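PDB 3DUW: O-methyltransferase, putative from Bacillus cereus, which probably transfers the methyl group of S-adenosyl-L-methionine to a hydroxyl oxygen of its acceptor and binds the by-product S-adenosyl-L-homocysteine. Local coordinates for residues A[83-88]-A[129-134]; A[122-127]-A[150-155]; A[17-22]-A[43-48]; A[165-170]-A[212-217]; A[48-53]-A[74-79]. All coordinates share one frame; numbering follows the deposited sequence.

Contact 1: A[83-88]-A[129-134]; sequences GGRVVT and EKYEPF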
# COMPACT_ATOMS: atom_id res chain seq x y z
N GLY A 83 16.34 -16.73 6.80
CA GLY A 83 17.67 -16.14 6.78
C GLY A 83 17.62 -14.89 5.93
O GLY A 83 18.53 -14.61 5.16
N GLY A 84 16.53 -14.14 6.07
CA GLY A 84 16.36 -12.92 5.30
C GLY A 84 17.42 -11.88 5.62
O GLY A 84 17.99 -11.89 6.71
N ARG A 85 17.68 -10.99 4.68
CA ARG A 85 18.67 -9.96 4.89
C ARG A 85 18.29 -8.64 4.26
O ARG A 85 17.47 -8.58 3.34
CB ARG A 85 20.03 -10.41 4.34
CG ARG A 85 20.04 -10.74 2.85
CD ARG A 85 21.44 -11.07 2.37
NE ARG A 85 21.49 -11.42 0.95
CZ ARG A 85 22.60 -11.71 0.29
NH1 ARG A 85 23.77 -11.71 0.92
NH2 ARG A 85 22.55 -12.02 -1.00
N VAL A 86 18.89 -7.57 4.78
CA VAL A 86 18.68 -6.22 4.28
C VAL A 86 20.04 -5.60 4.02
O VAL A 86 20.95 -5.72 4.85
CB VAL A 86 17.96 -5.31 5.31
CG1 VAL A 86 17.80 -3.91 4.72
CG2 VAL A 86 16.62 -5.90 5.69
N VAL A 87 20.19 -4.97 2.87
CA VAL A 87 21.41 -4.27 2.51
C VAL A 87 20.93 -2.84 2.30
O VAL A 87 20.08 -2.59 1.45
CB VAL A 87 22.03 -4.80 1.21
CG1 VAL A 87 23.23 -3.95 0.83
CG2 VAL A 87 22.44 -6.26 1.37
N THR A 88 21.44 -1.91 3.10
CA THR A 88 21.03 -0.52 2.99
C THR A 88 22.22 0.39 2.69
O THR A 88 23.32 0.20 3.23
CB THR A 88 20.28 -0.08 4.27
OG1 THR A 88 19.78 1.25 4.10
CG2 THR A 88 21.18 -0.15 5.49
N GLU A 129 29.99 -7.92 -6.70
CA GLU A 129 29.98 -8.98 -5.70
C GLU A 129 28.85 -9.93 -6.10
O GLU A 129 28.02 -9.59 -6.94
CB GLU A 129 29.76 -8.36 -4.31
CG GLU A 129 31.01 -7.61 -3.82
CD GLU A 129 30.75 -6.63 -2.69
OE1 GLU A 129 30.03 -7.00 -1.73
OE2 GLU A 129 31.28 -5.50 -2.75
N LYS A 130 28.83 -11.13 -5.53
CA LYS A 130 27.80 -12.09 -5.92
C LYS A 130 26.49 -12.05 -5.14
O LYS A 130 26.00 -13.08 -4.69
CB LYS A 130 28.38 -13.51 -5.87
CG LYS A 130 29.30 -13.83 -7.05
CD LYS A 130 30.18 -15.04 -6.77
CE LYS A 130 31.34 -14.68 -5.86
NZ LYS A 130 30.90 -14.12 -4.56
N TYR A 131 25.91 -10.86 -4.99
CA TYR A 131 24.65 -10.72 -4.27
C TYR A 131 23.53 -11.36 -5.07
O TYR A 131 23.50 -11.27 -6.30
CB TYR A 131 24.31 -9.25 -4.03
CG TYR A 131 25.03 -8.63 -2.86
CD1 TYR A 131 24.50 -8.72 -1.57
CD2 TYR A 131 26.25 -7.98 -3.03
CE1 TYR A 131 25.18 -8.17 -0.48
CE2 TYR A 131 26.92 -7.43 -1.95
CZ TYR A 131 26.39 -7.53 -0.68
OH TYR A 131 27.07 -7.00 0.38
N GLU A 132 22.62 -12.02 -4.37
CA GLU A 132 21.48 -12.64 -5.03
C GLU A 132 20.54 -11.51 -5.41
O GLU A 132 20.65 -10.40 -4.88
CB GLU A 132 20.77 -13.60 -4.08
CG GLU A 132 21.68 -14.69 -3.52
CD GLU A 132 22.38 -15.47 -4.61
OE1 GLU A 132 21.67 -16.10 -5.43
OE2 GLU A 132 23.62 -15.45 -4.66
N PRO A 133 19.61 -11.76 -6.35
CA PRO A 133 18.68 -10.69 -6.74
C PRO A 133 17.88 -10.24 -5.52
O PRO A 133 17.61 -11.04 -4.62
CB PRO A 133 17.80 -11.37 -7.78
CG PRO A 133 18.74 -12.35 -8.42
CD PRO A 133 19.46 -12.93 -7.22
N PHE A 134 17.51 -8.97 -5.49
CA PHE A 134 16.73 -8.42 -4.39
C PHE A 134 15.24 -8.56 -4.71
O PHE A 134 14.80 -8.22 -5.81
CB PHE A 134 17.10 -6.96 -4.17
CG PHE A 134 18.51 -6.77 -3.68
CD1 PHE A 134 18.85 -7.07 -2.36
CD2 PHE A 134 19.51 -6.34 -4.54
CE1 PHE A 134 20.16 -6.94 -1.91
CE2 PHE A 134 20.82 -6.20 -4.11
CZ PHE A 134 21.15 -6.50 -2.79

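Contact 2: A[122-127]-A[150-155]; sequences SLQQIE and FEWALK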
# COMPACT_ATOMS: atom_id res chain seq x y z
N SER A 122 28.13 2.10 -4.53
CA SER A 122 27.84 0.86 -3.82
C SER A 122 27.03 -0.12 -4.66
O SER A 122 27.22 -1.33 -4.57
CB SER A 122 27.09 1.16 -2.52
OG SER A 122 27.91 1.89 -1.62
N LEU A 123 26.12 0.39 -5.49
CA LEU A 123 25.30 -0.47 -6.33
C LEU A 123 26.16 -1.23 -7.33
O LEU A 123 25.91 -2.41 -7.62
CB LEU A 123 24.23 0.37 -7.04
CG LEU A 123 23.13 0.86 -6.09
CD1 LEU A 123 22.35 2.00 -6.72
CD2 LEU A 123 22.21 -0.29 -5.73
N GLN A 124 27.19 -0.57 -7.85
CA GLN A 124 28.10 -1.21 -8.80
C GLN A 124 28.88 -2.30 -8.08
O GLN A 124 29.11 -3.38 -8.64
CB GLN A 124 29.07 -0.17 -9.38
CG GLN A 124 30.02 -0.72 -10.44
CD GLN A 124 29.30 -1.42 -11.57
OE1 GLN A 124 29.06 -2.63 -11.52
NE2 GLN A 124 28.93 -0.66 -12.59
N GLN A 125 29.27 -2.03 -6.84
CA GLN A 125 30.01 -2.99 -6.04
C GLN A 125 29.14 -4.21 -5.75
O GLN A 125 29.60 -5.35 -5.82
CB GLN A 125 30.46 -2.36 -4.72
CG GLN A 125 31.50 -1.27 -4.87
CD GLN A 125 31.86 -0.63 -3.54
OE1 GLN A 125 32.23 -1.31 -2.59
NE2 GLN A 125 31.77 0.70 -3.49
N ILE A 126 27.88 -3.96 -5.43
CA ILE A 126 26.94 -5.04 -5.13
C ILE A 126 26.80 -5.97 -6.34
O ILE A 126 26.73 -7.19 -6.18
CB ILE A 126 25.56 -4.46 -4.72
CG1 ILE A 126 25.68 -3.81 -3.34
CG2 ILE A 126 24.50 -5.55 -4.72
CD1 ILE A 126 24.46 -3.03 -2.91
N GLU A 127 26.76 -5.40 -7.53
CA GLU A 127 26.65 -6.21 -8.74
C GLU A 127 27.95 -7.00 -8.92
O GLU A 127 27.92 -8.20 -9.20
CB GLU A 127 26.41 -5.34 -9.97
CG GLU A 127 26.53 -6.12 -11.27
CD GLU A 127 26.09 -5.32 -12.48
OE1 GLU A 127 26.61 -4.20 -12.69
OE2 GLU A 127 25.22 -5.81 -13.23
N PHE A 150 16.38 3.62 -10.11
CA PHE A 150 15.36 2.75 -10.68
C PHE A 150 16.01 1.78 -11.66
O PHE A 150 15.71 0.59 -11.66
CB PHE A 150 14.29 3.57 -11.41
CG PHE A 150 13.31 2.74 -12.18
CD1 PHE A 150 12.57 1.74 -11.55
CD2 PHE A 150 13.14 2.94 -13.55
CE1 PHE A 150 11.67 0.95 -12.28
CE2 PHE A 150 12.25 2.16 -14.28
CZ PHE A 150 11.51 1.16 -13.65
N GLU A 151 16.93 2.28 -12.48
CA GLU A 151 17.61 1.42 -13.44
C GLU A 151 18.42 0.36 -12.71
O GLU A 151 18.46 -0.80 -13.13
CB GLU A 151 18.50 2.25 -14.37
CG GLU A 151 17.72 3.11 -15.35
CD GLU A 151 16.84 2.28 -16.28
OE1 GLU A 151 17.36 1.32 -16.88
OE2 GLU A 151 15.64 2.58 -16.40
N TRP A 152 19.07 0.74 -11.62
CA TRP A 152 19.85 -0.22 -10.84
C TRP A 152 18.92 -1.23 -10.17
O TRP A 152 19.24 -2.41 -10.08
CB TRP A 152 20.69 0.49 -9.77
CG TRP A 152 22.05 0.86 -10.25
CD1 TRP A 152 22.55 2.11 -10.44
CD2 TRP A 152 23.11 -0.05 -10.60
NE1 TRP A 152 23.85 2.05 -10.89
CE2 TRP A 152 24.21 0.73 -11.00
CE3 TRP A 152 23.22 -1.44 -10.61
CZ2 TRP A 152 25.42 0.16 -11.41
CZ3 TRP A 152 24.42 -2.01 -11.03
CH2 TRP A 152 25.51 -1.21 -11.42
N ALA A 153 17.77 -0.75 -9.70
CA ALA A 153 16.81 -1.63 -9.05
C ALA A 153 16.38 -2.72 -10.03
O ALA A 153 16.33 -3.90 -9.68
CB ALA A 153 15.60 -0.83 -8.59
N LEU A 154 16.06 -2.32 -11.25
CA LEU A 154 15.63 -3.25 -12.28
C LEU A 154 16.75 -4.25 -12.56
O LEU A 154 16.52 -5.46 -12.69
CB LEU A 154 15.30 -2.50 -13.57
CG LEU A 154 13.94 -2.75 -14.23
CD1 LEU A 154 13.99 -2.21 -15.65
CD2 LEU A 154 13.61 -4.23 -14.23
N LYS A 155 17.97 -3.73 -12.65
CA LYS A 155 19.15 -4.54 -12.93
C LYS A 155 19.42 -5.59 -11.85
O LYS A 155 19.83 -6.71 -12.15
CB LYS A 155 20.36 -3.62 -13.07
CG LYS A 155 21.61 -4.26 -13.67
CD LYS A 155 22.69 -3.21 -13.90
CE LYS A 155 23.87 -3.77 -14.68
NZ LYS A 155 24.89 -2.73 -14.97

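Contact 3: A[17-22]-A[43-48]; sequences VLIPKD and SPTQGK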
# COMPACT_ATOMS: atom_id res chain seq x y z
N VAL A 17 -3.84 3.21 18.10
CA VAL A 17 -4.63 1.99 18.10
C VAL A 17 -3.99 0.78 17.42
O VAL A 17 -4.07 -0.32 17.95
CB VAL A 17 -6.02 2.24 17.46
CG1 VAL A 17 -6.75 3.34 18.22
CG2 VAL A 17 -5.87 2.61 16.00
N LEU A 18 -3.35 0.99 16.28
CA LEU A 18 -2.77 -0.12 15.52
C LEU A 18 -1.30 -0.45 15.73
O LEU A 18 -0.85 -1.52 15.32
CB LEU A 18 -3.00 0.10 14.03
CG LEU A 18 -4.44 0.29 13.54
CD1 LEU A 18 -4.45 0.44 12.03
CD2 LEU A 18 -5.29 -0.90 13.96
N ILE A 19 -0.55 0.45 16.35
CA ILE A 19 0.88 0.21 16.55
C ILE A 19 1.26 0.25 18.02
O ILE A 19 1.39 1.33 18.61
CB ILE A 19 1.72 1.24 15.76
CG1 ILE A 19 1.28 1.23 14.29
CG2 ILE A 19 3.20 0.91 15.88
CD1 ILE A 19 2.00 2.25 13.42
N PRO A 20 1.45 -0.93 18.64
CA PRO A 20 1.82 -0.99 20.06
C PRO A 20 3.08 -0.18 20.35
O PRO A 20 3.98 -0.07 19.50
CB PRO A 20 2.03 -2.48 20.29
CG PRO A 20 1.04 -3.10 19.34
CD PRO A 20 1.24 -2.28 18.09
N LYS A 21 3.15 0.40 21.54
CA LYS A 21 4.30 1.19 21.95
C LYS A 21 5.57 0.37 21.77
O LYS A 21 5.59 -0.83 22.07
CB LYS A 21 4.15 1.64 23.40
CG LYS A 21 3.02 2.64 23.63
CD LYS A 21 3.31 3.97 22.94
CE LYS A 21 2.14 4.94 23.06
NZ LYS A 21 1.80 5.24 24.48
N ASP A 22 6.62 1.01 21.27
CA ASP A 22 7.89 0.34 21.03
C ASP A 22 9.03 1.21 21.54
O ASP A 22 9.47 2.13 20.86
CB ASP A 22 8.07 0.10 19.53
CG ASP A 22 9.24 -0.81 19.21
OD1 ASP A 22 10.29 -0.67 19.87
OD2 ASP A 22 9.12 -1.65 18.30
N SER A 43 7.26 7.79 8.52
CA SER A 43 6.41 7.90 9.70
C SER A 43 6.18 6.49 10.23
O SER A 43 6.45 5.50 9.54
CB SER A 43 5.06 8.51 9.32
OG SER A 43 4.32 7.60 8.53
N PRO A 44 5.67 6.37 11.46
CA PRO A 44 5.43 5.03 12.01
C PRO A 44 4.45 4.20 11.16
O PRO A 44 4.67 3.01 10.96
CB PRO A 44 4.88 5.33 13.40
CG PRO A 44 5.57 6.60 13.77
CD PRO A 44 5.48 7.41 12.49
N THR A 45 3.38 4.83 10.68
CA THR A 45 2.40 4.11 9.87
C THR A 45 2.98 3.70 8.52
O THR A 45 2.63 2.66 7.98
CB THR A 45 1.12 4.95 9.66
OG1 THR A 45 1.46 6.25 9.16
CG2 THR A 45 0.37 5.10 10.98
N GLN A 46 3.88 4.53 7.98
CA GLN A 46 4.53 4.21 6.71
C GLN A 46 5.52 3.07 6.97
O GLN A 46 5.66 2.16 6.14
CB GLN A 46 5.28 5.42 6.16
CG GLN A 46 4.36 6.54 5.70
CD GLN A 46 5.11 7.82 5.39
OE1 GLN A 46 6.30 7.94 5.66
NE2 GLN A 46 4.40 8.79 4.83
N GLY A 47 6.22 3.12 8.10
CA GLY A 47 7.16 2.06 8.42
C GLY A 47 6.44 0.73 8.55
O GLY A 47 6.91 -0.28 8.04
N LYS A 48 5.28 0.73 9.22
CA LYS A 48 4.56 -0.52 9.37
C LYS A 48 4.02 -0.99 8.03
O LYS A 48 3.91 -2.20 7.79
CB LYS A 48 3.42 -0.39 10.38
CG LYS A 48 2.83 -1.75 10.70
CD LYS A 48 2.05 -1.75 11.99
CE LYS A 48 1.64 -3.16 12.36
NZ LYS A 48 0.86 -3.18 13.62

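Contact 4: A[165-170]-A[212-217]; sequences GDNVVR and GYDGFI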
# COMPACT_ATOMS: atom_id res chain seq x y z
N GLY A 165 8.98 3.52 -4.03
CA GLY A 165 9.69 4.78 -4.14
C GLY A 165 8.95 5.77 -3.26
O GLY A 165 7.79 6.09 -3.52
N ASP A 166 9.61 6.27 -2.22
CA ASP A 166 8.98 7.21 -1.29
C ASP A 166 9.14 8.66 -1.75
O ASP A 166 10.02 8.98 -2.56
CB ASP A 166 9.61 7.03 0.10
CG ASP A 166 8.81 7.70 1.21
OD1 ASP A 166 7.57 7.84 1.07
OD2 ASP A 166 9.42 8.07 2.24
N ASN A 167 8.28 9.52 -1.22
CA ASN A 167 8.33 10.95 -1.47
C ASN A 167 8.26 11.33 -2.94
O ASN A 167 9.08 12.11 -3.43
CB ASN A 167 9.60 11.52 -0.83
CG ASN A 167 9.81 11.02 0.59
OD1 ASN A 167 10.79 10.34 0.88
ND2 ASN A 167 8.87 11.36 1.47
N VAL A 168 7.26 10.80 -3.64
CA VAL A 168 7.12 11.08 -5.06
C VAL A 168 5.94 11.97 -5.44
O VAL A 168 5.52 11.97 -6.60
CB VAL A 168 7.07 9.76 -5.87
CG1 VAL A 168 8.39 9.01 -5.69
CG2 VAL A 168 5.91 8.91 -5.41
N VAL A 169 5.41 12.72 -4.48
CA VAL A 169 4.30 13.65 -4.73
C VAL A 169 4.75 15.04 -4.30
O VAL A 169 4.47 16.04 -4.97
CB VAL A 169 3.02 13.21 -3.99
CG1 VAL A 169 1.98 14.32 -4.01
CG2 VAL A 169 2.45 11.97 -4.67
N ARG A 170 5.45 15.09 -3.17
CA ARG A 170 6.04 16.32 -2.64
C ARG A 170 5.13 17.55 -2.64
O ARG A 170 5.38 18.53 -3.35
CB ARG A 170 7.33 16.59 -3.41
CG ARG A 170 8.13 15.31 -3.70
CD ARG A 170 9.49 15.60 -4.31
NE ARG A 170 10.41 16.22 -3.36
CZ ARG A 170 11.12 15.56 -2.45
NH1 ARG A 170 11.05 14.23 -2.35
NH2 ARG A 170 11.90 16.22 -1.62
N GLY A 212 3.05 15.44 6.38
CA GLY A 212 2.48 16.35 5.40
C GLY A 212 1.87 15.63 4.22
O GLY A 212 1.50 14.45 4.30
N TYR A 213 1.79 16.34 3.10
CA TYR A 213 1.21 15.83 1.87
C TYR A 213 2.31 15.34 0.94
O TYR A 213 3.13 16.12 0.47
CB TYR A 213 0.38 16.96 1.26
CG TYR A 213 -0.08 16.80 -0.18
CD1 TYR A 213 -0.47 15.56 -0.68
CD2 TYR A 213 -0.16 17.91 -1.02
CE1 TYR A 213 -0.93 15.43 -1.99
CE2 TYR A 213 -0.61 17.79 -2.32
CZ TYR A 213 -0.99 16.56 -2.80
OH TYR A 213 -1.42 16.47 -4.10
N ASP A 214 2.32 14.03 0.68
CA ASP A 214 3.33 13.42 -0.17
C ASP A 214 2.73 12.17 -0.83
O ASP A 214 1.55 12.16 -1.17
CB ASP A 214 4.57 13.05 0.67
CG ASP A 214 5.87 13.13 -0.11
OD1 ASP A 214 5.84 13.01 -1.36
OD2 ASP A 214 6.93 13.29 0.53
N GLY A 215 3.53 11.13 -0.99
CA GLY A 215 3.01 9.93 -1.62
C GLY A 215 4.11 8.96 -2.01
O GLY A 215 5.29 9.27 -1.90
N PHE A 216 3.71 7.79 -2.48
CA PHE A 216 4.67 6.77 -2.87
C PHE A 216 4.26 5.99 -4.11
O PHE A 216 3.08 5.90 -4.45
CB PHE A 216 4.90 5.77 -1.73
CG PHE A 216 3.70 4.89 -1.44
CD1 PHE A 216 2.61 5.38 -0.72
CD2 PHE A 216 3.66 3.58 -1.90
CE1 PHE A 216 1.50 4.57 -0.46
CE2 PHE A 216 2.56 2.77 -1.65
CZ PHE A 216 1.48 3.26 -0.93
N ILE A 217 5.27 5.44 -4.77
CA ILE A 217 5.07 4.60 -5.93
C ILE A 217 5.30 3.16 -5.49
O ILE A 217 6.18 2.87 -4.68
CB ILE A 217 6.09 4.95 -7.05
CG1 ILE A 217 5.56 6.11 -7.90
CG2 ILE A 217 6.37 3.71 -7.92
CD1 ILE A 217 6.60 6.72 -8.82
O HOH W 1 5.84 9.96 1.34

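Contact 5: A[48-53]-A[74-79]; sequences KFLQLL and IWLARG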
# COMPACT_ATOMS: atom_id res chain seq x y z
N LYS A 48 5.28 0.73 9.22
CA LYS A 48 4.56 -0.52 9.37
C LYS A 48 4.02 -0.99 8.03
O LYS A 48 3.91 -2.20 7.79
CB LYS A 48 3.42 -0.39 10.38
CG LYS A 48 2.83 -1.75 10.70
CD LYS A 48 2.05 -1.75 11.99
CE LYS A 48 1.64 -3.16 12.36
NZ LYS A 48 0.86 -3.18 13.62
N PHE A 49 3.67 -0.05 7.15
CA PHE A 49 3.19 -0.41 5.82
C PHE A 49 4.31 -1.19 5.13
O PHE A 49 4.08 -2.23 4.52
CB PHE A 49 2.87 0.84 5.01
CG PHE A 49 2.51 0.55 3.58
CD1 PHE A 49 1.22 0.13 3.24
CD2 PHE A 49 3.47 0.65 2.58
CE1 PHE A 49 0.90 -0.19 1.92
CE2 PHE A 49 3.15 0.33 1.26
CZ PHE A 49 1.87 -0.09 0.93
N LEU A 50 5.54 -0.68 5.22
CA LEU A 50 6.67 -1.36 4.60
C LEU A 50 6.88 -2.75 5.21
O LEU A 50 7.08 -3.72 4.48
CB LEU A 50 7.95 -0.53 4.77
CG LEU A 50 8.00 0.76 3.96
CD1 LEU A 50 9.23 1.54 4.37
CD2 LEU A 50 8.03 0.47 2.46
N GLN A 51 6.84 -2.84 6.53
CA GLN A 51 7.03 -4.12 7.20
C GLN A 51 5.99 -5.13 6.72
O GLN A 51 6.32 -6.27 6.38
CB GLN A 51 6.91 -3.95 8.70
CG GLN A 51 7.15 -5.21 9.50
CD GLN A 51 7.03 -4.95 10.98
OE1 GLN A 51 5.93 -4.75 11.49
NE2 GLN A 51 8.16 -4.91 11.67
N LEU A 52 4.73 -4.71 6.69
CA LEU A 52 3.66 -5.60 6.27
C LEU A 52 3.81 -6.01 4.80
O LEU A 52 3.57 -7.16 4.46
CB LEU A 52 2.30 -4.94 6.50
CG LEU A 52 1.94 -4.77 7.98
CD1 LEU A 52 0.69 -3.90 8.11
CD2 LEU A 52 1.72 -6.13 8.63
N LEU A 53 4.23 -5.08 3.95
CA LEU A 53 4.38 -5.42 2.54
C LEU A 53 5.50 -6.45 2.38
O LEU A 53 5.40 -7.35 1.55
CB LEU A 53 4.69 -4.17 1.71
CG LEU A 53 4.49 -4.33 0.20
CD1 LEU A 53 3.06 -4.78 -0.09
CD2 LEU A 53 4.81 -3.02 -0.50
N ILE A 74 14.82 -0.80 10.19
CA ILE A 74 14.35 -1.68 11.25
C ILE A 74 12.95 -2.22 10.93
O ILE A 74 12.68 -3.41 11.11
CB ILE A 74 14.35 -0.92 12.60
CG1 ILE A 74 15.80 -0.70 13.04
CG2 ILE A 74 13.58 -1.71 13.65
CD1 ILE A 74 15.97 0.29 14.17
N TRP A 75 12.07 -1.36 10.43
CA TRP A 75 10.73 -1.82 10.06
C TRP A 75 10.83 -2.89 8.97
O TRP A 75 10.15 -3.91 9.03
CB TRP A 75 9.88 -0.66 9.53
CG TRP A 75 9.29 0.23 10.59
CD1 TRP A 75 9.69 1.49 10.91
CD2 TRP A 75 8.16 -0.06 11.42
NE1 TRP A 75 8.87 2.01 11.89
CE2 TRP A 75 7.92 1.08 12.22
CE3 TRP A 75 7.31 -1.17 11.56
CZ2 TRP A 75 6.88 1.15 13.15
CZ3 TRP A 75 6.27 -1.10 12.49
CH2 TRP A 75 6.07 0.05 13.27
N LEU A 76 11.68 -2.65 7.98
CA LEU A 76 11.87 -3.60 6.89
C LEU A 76 12.45 -4.92 7.38
O LEU A 76 11.95 -5.99 7.05
CB LEU A 76 12.79 -3.00 5.82
CG LEU A 76 12.23 -1.84 5.00
CD1 LEU A 76 13.35 -1.16 4.23
CD2 LEU A 76 11.17 -2.36 4.04
N ALA A 77 13.50 -4.83 8.19
CA ALA A 77 14.15 -6.03 8.71
C ALA A 77 13.20 -6.86 9.56
O ALA A 77 13.27 -8.09 9.55
CB ALA A 77 15.38 -5.64 9.51
N ARG A 78 12.32 -6.20 10.30
CA ARG A 78 11.39 -6.92 11.15
C ARG A 78 10.33 -7.67 10.35
O ARG A 78 9.57 -8.47 10.91
CB ARG A 78 10.74 -5.96 12.14
CG ARG A 78 11.68 -5.55 13.26
CD ARG A 78 11.03 -4.55 14.18
NE ARG A 78 11.84 -4.35 15.38
CZ ARG A 78 11.53 -3.50 16.35
NH1 ARG A 78 10.43 -2.76 16.26
NH2 ARG A 78 12.31 -3.39 17.42
N GLY A 79 10.28 -7.43 9.04
CA GLY A 79 9.32 -8.12 8.20
C GLY A 79 9.89 -9.43 7.66
O GLY A 79 9.16 -10.23 7.07

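Contact 1: A[83-88]-A[129-134]
Val87, on strand 85-90, is the buried point at which this strand meets the loop 129-134, and its CG2 methyl does the touching. CG2 stands anti to the carbonyl carbon, which aims it at two aromatic rings of the loop. It reaches Tyr131 tip to tip, with Val87 CG2 3.8 Å from Tyr131 CE1. It also comes to the edge of the other ring, Val87 CG2 lying 4.1 Å from Phe134 CE1. Two residues earlier the contact loosens towards the surface. The Arg85 chain runs extended from CG to NE and carries its guanidinium obliquely across Tyr131, whose CD1 lies over one guanidinium face, 3.9 Å from Arg85 NH2. The two planes are 36° apart, so this is an inclined approach rather than a stack. Arg85 NH2 lies 3.4 Å from Glu132 N, but both are donors and do not bond. The opposite charges stay separate as well, Arg85 NH2 being 5.1 Å from Glu132 OE2, which suggests a weak attraction at most. Polar ends are held from outside: Tyr131 OH bonds to Glu113, and Arg85 NE weakly to Asn61. The loop links helix 119-128 to strand 136-139 and lies against strand 85-90. Ile126 of that helix touches Val87, Tyr131 and Phe134 together, while Phe134 also packs on Leu63 of strand 61-65.

Contact 2: A[122-127]-A[150-155]
The indole of Trp152 carries this contact between two nearly parallel helices: the axes of the two short segments come within 11.1 Å and run 11° from parallel. One face of it receives Leu123: CB of Leu123 sits 3.8 Å from the centroid of the five-membered ring of Trp152, only 13° off the normal, a CH-pi contact. A branch follows, with Leu123 CD1 3.7 Å from Trp152 CG. Over this face too, Gln124 N lies 3.9 Å above the Trp152 plane towards its rim. At the edge of the six-membered ring, Glu127 OE1 approaches Trp152 CH2 at 3.4 Å. In the next shell that carboxylate meets Lys155: Lys155 NZ reaches Glu127 OE1 at 3.2 Å, a salt bridge whose hydrogen bond is weak and probably restrains it only loosely. Both chains stretch out, with CG anti to the backbone N (chi1 170° for Glu127), and cross at about a right angle near the surface. Further out, Leu123 and Ile126 rest on Leu89 of strand 85-90, Leu123 also lying beside the cofactor-binding Ala119 and Tyr149. Phe150 packs on helix 182-196; the two helices lie side by side against the sheet of the Rossmann-like methyltransferase fold.

Contact 3: A[17-22]-A[43-48]
Two flat peptide groups carry this contact. Over one face of the peptide joining Pro44 to Thr45 hangs the CD1 methyl of Ile19, 3.7 Å from Pro44 O and 4.0 Å from Thr45 N; Ile19 CD1 stands about 3.6 Å off the plane of Pro44 C, Pro44 O and Thr45 N. The Leu18 carbonyl is approached within its own plane, Lys48 NZ donating to Leu18 O at 2.9 Å with a C=O...N angle of 154°. Around these, apolar packing fills in. Ile19 CG1 meets Lys48 CD at 3.8 Å, and Ile19 CD1 lies 4.1 Å from Thr45 CG2. The lysine chain is extended throughout, with CG anti to the backbone N (chi1 -170°), which is how its ammonium spans from one helix to the carbonyl at the end of another. Leu18 is the last residue of helix 4-18, so the bond grips a carbonyl at its C-terminal end. Lys48 NZ also donates weakly to Ala202 O of the second subunit, and Thr45 O takes a bond from Thr203 there, so the contact faces the dimer interface. Gln46 OE1 accepts from Ser43 N at 3.0 Å, the donor 49° out of the amide carbonyl plane, and Ser43 OG in turn accepts from Gln46 N at 3.1 Å. These reciprocal bonds make a capping box at the start of helix 44-57, directly after the cofactor-binding Val42.

Contact 4: A[165-170]-A[212-217]
An antiparallel strand pairing in the Rossmann-like methyltransferase sheet joins 162-166 to 214-221, and the chain at 167-170 curls over its end. Tyr213 opens the contact: its CE1 meets Val169 CG1 at 3.7 Å, while its OH bonds to Gln206 and its ring packs edge-to-face on Trp7 of the second subunit. Asp214 then gathers the curl with its carboxylate. OD1 accepts from two successive backbone amides, Asp214 OD1 lying 3.2 Å from Val169 N and 2.8 Å from Arg170 N. The other oxygen, Asp214 OD2, takes Asn167 ND2 at 2.9 Å from 49° above the carboxylate plane. Three N-H groups around one carboxylate would probably favour its charged form. At Gly215 the backbone angles themselves call for glycine, and its carbonyl O accepts from Val168 N at 3.0 Å. A water donates to Asp166 OD1 and weakly to the same Gly215 O. Asp166 and Asn167 lie close to Asp140, at the strand ends where metal-dependent relatives carry their metal site; such a role here is only inferred. Phe216 turns its ring away, to Phe49, while its CA makes a CH...O contact with Gly165 O. Ile217 completes a hydrogen-bonded pair, its N and O each 2.9 Å from O and N of Gly165. On the face bearing its side chain, Ile217 CG1 touches Val168 CG2 at 3.8 Å.

Contact 5: A[48-53]-A[74-79]
From helix 44-57 the Gln51 side chain reaches across to helix 71-77; both helices pack on the Rossmann-like sheet of the methyltransferase. CG is anti to the backbone N (chi1 -177°) and the chain runs straight on, so each atom meets the other segment in turn. Gln51 CB lies 3.3 Å from Trp75 O. Next along, Gln51 CG keeps contact with that oxygen and touches Gly79 CA at 3.9 Å. Gln51 CD passes Trp75 CE3, and Gln51 OE1 ends at the edge of the indole, in its plane, 3.8 Å from Trp75 CZ3. The other tip atom, Gln51 NE2, lies towards Trp75 O at 3.5 Å. The amide and indole planes are 64° apart. One indole face is taken by the start of the Lys48 chain: Lys48 N stands 3.6 Å above the Trp75 plane near the rim, and Lys48 CB is 3.6 Å from Trp75 CZ3. Gly79, having no side chain, lets the backbones approach, its CA 4.7 Å from Gln51 CA. Arg78 directs its guanidinium to a salt bridge with Asp22. Towards the sheet the contact turns purely apolar, Leu50 and Leu76 both resting on Phe138 while Leu50 CB meets Leu76 CD2 at 3.8 Å.

In the fold
From the N terminus, contact 3 closes first, bringing the end of helix 4-18 to the start of helix 44-57 around helix 23-34. Contact 5 follows in series, sharing Lys48, and closes the loop containing strand 61-65; a salt bridge from Asp22 to Arg78 joins the two. Contacts 1 and 2 cross: contact 1 brings the loop after helix 119-128 back to strand 85-90, contact 2 joins helix 119-128 to helix 146-155 across strand 136-139, and Ile126 packs between them. Ala77 against Val86 links contact 5 to contact 1. Contact 4 closes last, returning over helix 182-196 and strand 200-209, and meets contact 5 through Phe49 and Phe216. Contacts 3, 4 and 5 also touch the second subunit.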